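Local coordinates for protein cytochrome oxidase subunit II (Rhodothermus marinus, PDB 1W2L) that forms the heme c-carrying cytochrome c domain of caa3 oxygen oxidoreductase and probably passes electrons towards the copper A centre of the same subunit, at residues Y56-I61 with L83-V88. Residues are numbered along the deposited sequence; the frame is centred on the assembly and turned at random.
Sequences YLRESI and LSEREV. With HEC (heme c), chain B.
Glu85 OE1 is gripped by two nitrogens of Arg58. Arg58 NH2 donates the main bond of this salt bridge, although its 2.5 Å to Glu85 OE1 is very short and the exact length is doubtful. Arg58 NH1 adds weak, bent bonds to both carboxylate oxygens. The carboxylate meets the guanidinium at its edge, with the two planes turned 66° apart. Arg58 reaches this far because CG is anti to the backbone N (chi1 179°) and the chain stays extended to NE. Glu85 bends at chi2 to meet it. Val88 CG1 crosses the Arg58 side chain, 4.2 Å from Arg58 CG. With an alanine in place of Arg58, the Glu85 carboxylate would probably lose its charged mate and Val88 part of its cover.

Deeper in, the contact is apolar. Ile61 CG2 meets Leu83 CD1 at 3.6 Å, the side chains crossing at about a right angle. The other branch of Ile61 serves the heme, with CD1 3.8 Å from heme c CMB. Five residues earlier, Tyr56 OH donates to propionate oxygen O2A of the heme at 2.6 Å. Ser84 and Glu87 form a capping box that starts helix 85-96. Helix 54-62 touches the heme through Tyr56, Leu57, Ser60 and Ile61. It also packs against helix 85-96, the last helix of the cytochrome c domain, where Leu57 extends the packing to Ile92 and Ile95.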
loop_
_atom_site.group_PDB
_atom_site.type_symbol
_atom_site.label_atom_id
_atom_site.label_comp_id
_atom_site.label_asym_id
_atom_site.label_seq_id
_atom_site.Cartn_x
_atom_site.Cartn_y
_atom_site.Cartn_z
ATOM N N TYR A 56 1.567 -9.453 1.083
ATOM C CA TYR A 56 0.450 -8.649 1.550
ATOM C C TYR A 56 0.362 -7.322 0.824
ATOM O O TYR A 56 -0.731 -6.863 0.490
ATOM C CB TYR A 56 0.556 -8.432 3.076
ATOM C CG TYR A 56 -0.413 -7.373 3.548
ATOM C CD1 TYR A 56 -1.760 -7.690 3.647
ATOM C CD2 TYR A 56 -0.041 -6.091 3.822
ATOM C CE1 TYR A 56 -2.686 -6.750 4.047
ATOM C CE2 TYR A 56 -0.962 -5.140 4.226
ATOM C CZ TYR A 56 -2.292 -5.469 4.337
ATOM O OH TYR A 56 -3.229 -4.557 4.723
ATOM N N LEU A 57 1.487 -6.673 0.604
ATOM C CA LEU A 57 1.479 -5.408 -0.116
ATOM C C LEU A 57 0.973 -5.621 -1.539
ATOM O O LEU A 57 0.176 -4.847 -2.052
ATOM C CB LEU A 57 2.855 -4.762 -0.079
ATOM C CG LEU A 57 3.379 -4.385 1.303
ATOM C CD1 LEU A 57 4.785 -3.788 1.196
ATOM C CD2 LEU A 57 2.438 -3.424 1.991
ATOM N N ARG A 58 1.439 -6.677 -2.192
ATOM C CA ARG A 58 1.044 -7.001 -3.557
ATOM C C ARG A 58 -0.458 -7.242 -3.603
ATOM O O ARG A 58 -1.149 -6.715 -4.505
ATOM C CB ARG A 58 1.882 -8.181 -4.130
ATOM C CG ARG A 58 1.584 -8.666 -5.516
ATOM C CD ARG A 58 2.434 -9.954 -5.768
ATOM N NE ARG A 58 1.962 -10.367 -7.100
ATOM C CZ ARG A 58 2.328 -9.913 -8.256
ATOM N NH1 ARG A 58 3.269 -8.951 -8.261
ATOM N NH2 ARG A 58 1.790 -10.403 -9.391
ATOM N N GLU A 59 -0.967 -8.034 -2.698
ATOM C CA GLU A 59 -2.383 -8.399 -2.625
ATOM C C GLU A 59 -3.226 -7.135 -2.378
ATOM O O GLU A 59 -4.302 -6.933 -2.918
ATOM C CB GLU A 59 -2.723 -9.402 -1.552
ATOM C CG GLU A 59 -4.161 -9.776 -1.281
ATOM C CD GLU A 59 -4.644 -10.339 0.030
ATOM O OE1 GLU A 59 -4.294 -9.904 1.172
ATOM O OE2 GLU A 59 -5.465 -11.300 -0.025
ATOM N N SER A 60 -2.742 -6.253 -1.516
ATOM C CA SER A 60 -3.437 -5.036 -1.182
ATOM C C SER A 60 -3.596 -4.120 -2.408
ATOM O O SER A 60 -4.652 -3.463 -2.539
ATOM C CB SER A 60 -2.698 -4.280 -0.076
ATOM O OG SER A 60 -2.737 -4.961 1.145
ATOM N N ILE A 61 -2.616 -4.106 -3.266
ATOM C CA ILE A 61 -2.615 -3.247 -4.448
ATOM C C ILE A 61 -3.385 -3.887 -5.590
ATOM O O ILE A 61 -4.206 -3.228 -6.249
ATOM C CB ILE A 61 -1.144 -2.932 -4.849
ATOM C CG1 ILE A 61 -0.446 -2.123 -3.760
ATOM C CG2 ILE A 61 -1.101 -2.212 -6.186
ATOM C CD1 ILE A 61 1.057 -2.033 -3.919
ATOM N N LEU A 83 -2.099 -2.591 -12.729
ATOM C CA LEU A 83 -0.689 -2.228 -12.707
ATOM C C LEU A 83 0.198 -3.376 -13.185
ATOM O O LEU A 83 -0.037 -4.552 -12.891
ATOM C CB LEU A 83 -0.264 -1.814 -11.289
ATOM C CG LEU A 83 -0.874 -0.519 -10.763
ATOM C CD1 LEU A 83 -0.652 -0.414 -9.278
ATOM C CD2 LEU A 83 -0.321 0.689 -11.508
ATOM N N SER A 84 1.256 -3.001 -13.890
ATOM C CA SER A 84 2.223 -3.965 -14.403
ATOM C C SER A 84 3.121 -4.525 -13.291
ATOM O O SER A 84 3.194 -3.963 -12.204
ATOM C CB SER A 84 3.146 -3.335 -15.434
ATOM O OG SER A 84 4.062 -2.480 -14.753
ATOM N N GLU A 85 3.808 -5.643 -13.570
ATOM C CA GLU A 85 4.686 -6.243 -12.584
ATOM C C GLU A 85 5.783 -5.262 -12.143
ATOM O O GLU A 85 6.111 -5.210 -10.956
ATOM C CB GLU A 85 5.270 -7.559 -13.122
ATOM C CG GLU A 85 4.204 -8.670 -13.058
ATOM C CD GLU A 85 3.774 -9.127 -11.676
ATOM O OE1 GLU A 85 2.622 -8.938 -11.224
ATOM O OE2 GLU A 85 4.607 -9.754 -10.965
ATOM N N ARG A 86 6.333 -4.490 -13.064
ATOM C CA ARG A 86 7.404 -3.524 -12.711
ATOM C C ARG A 86 6.833 -2.454 -11.803
ATOM O O ARG A 86 7.456 -2.067 -10.837
ATOM C CB ARG A 86 8.028 -2.916 -13.977
ATOM C CG ARG A 86 8.946 -1.730 -13.888
ATOM C CD ARG A 86 9.572 -1.365 -15.245
ATOM N NE ARG A 86 10.487 -0.239 -15.100
ATOM C CZ ARG A 86 11.176 0.853 -15.100
ATOM N NH1 ARG A 86 10.868 1.890 -15.921
ATOM N NH2 ARG A 86 12.261 1.098 -14.322
ATOM N N GLU A 87 5.637 -1.955 -12.129
ATOM C CA GLU A 87 5.032 -0.885 -11.330
ATOM C C GLU A 87 4.722 -1.379 -9.937
ATOM O O GLU A 87 4.937 -0.646 -8.988
ATOM C CB GLU A 87 3.749 -0.414 -12.020
ATOM C CG GLU A 87 4.052 0.397 -13.288
ATOM C CD GLU A 87 2.800 0.748 -14.081
ATOM O OE1 GLU A 87 1.861 -0.089 -14.108
ATOM O OE2 GLU A 87 2.724 1.833 -14.708
ATOM N N VAL A 88 4.198 -2.597 -9.786
ATOM C CA VAL A 88 3.916 -3.110 -8.437
ATOM C C VAL A 88 5.222 -3.237 -7.662
ATOM O O VAL A 88 5.300 -2.868 -6.489
ATOM C CB VAL A 88 3.155 -4.452 -8.489
ATOM C CG1 VAL A 88 3.020 -5.072 -7.114
ATOM C CG2 VAL A 88 1.781 -4.203 -9.124
HETATM FE FE HEC B . -4.463 2.211 -0.552
HETATM C CHA HEC B . -4.916 0.170 2.149
HETATM C CHB HEC B . -1.498 0.665 -1.213
HETATM C CHC HEC B . -4.074 4.184 -3.284
HETATM C CHD HEC B . -7.242 3.992 0.342
HETATM N NA HEC B . -3.430 0.694 0.298
HETATM C C1A HEC B . -3.807 -0.046 1.402
HETATM C C2A HEC B . -2.701 -0.906 1.739
HETATM C C3A HEC B . -1.775 -0.807 0.775
HETATM C C4A HEC B . -2.212 0.221 -0.158
HETATM C CMA HEC B . -0.407 -1.484 0.689
HETATM C CAA HEC B . -2.635 -1.705 3.046
HETATM C CBA HEC B . -2.153 -0.715 4.105
HETATM C CGA HEC B . -2.014 -1.244 5.573
HETATM O O1A HEC B . -1.863 -0.358 6.378
HETATM O O2A HEC B . -2.137 -2.482 5.774
HETATM N NB HEC B . -3.042 2.394 -1.972
HETATM C C1B HEC B . -1.919 1.703 -2.027
HETATM C C2B HEC B . -1.098 2.138 -3.181
HETATM C C3B HEC B . -1.873 3.085 -3.802
HETATM C C4B HEC B . -3.064 3.283 -3.042
HETATM C CMB HEC B . 0.252 1.652 -3.514
HETATM C CAB HEC B . -1.572 3.855 -5.066
HETATM C CBB HEC B . -1.281 2.872 -6.226
HETATM N NC HEC B . -5.463 3.733 -1.354
HETATM C C1C HEC B . -5.107 4.431 -2.506
HETATM C C2C HEC B . -6.109 5.511 -2.693
HETATM C C3C HEC B . -6.979 5.442 -1.690
HETATM C C4C HEC B . -6.613 4.336 -0.852
HETATM C CMC HEC B . -6.025 6.498 -3.857
HETATM C CAC HEC B . -8.087 6.436 -1.318
HETATM C CBC HEC B . -9.180 6.684 -2.331
HETATM N ND HEC B . -5.827 2.065 0.928
HETATM C C1D HEC B . -6.869 2.918 1.140
HETATM C C2D HEC B . -7.570 2.564 2.353
HETATM C C3D HEC B . -6.921 1.495 2.812
HETATM C C4D HEC B . -5.845 1.160 1.956
HETATM C CMD HEC B . -8.723 3.295 2.898
HETATM C CAD HEC B . -7.266 0.697 4.130
HETATM C CBD HEC B . -8.399 -0.301 3.908
HETATM C CGD HEC B . -7.909 -1.519 3.201
HETATM O O1D HEC B . -8.279 -1.769 2.017
HETATM O O2D HEC B . -7.080 -2.268 3.800
#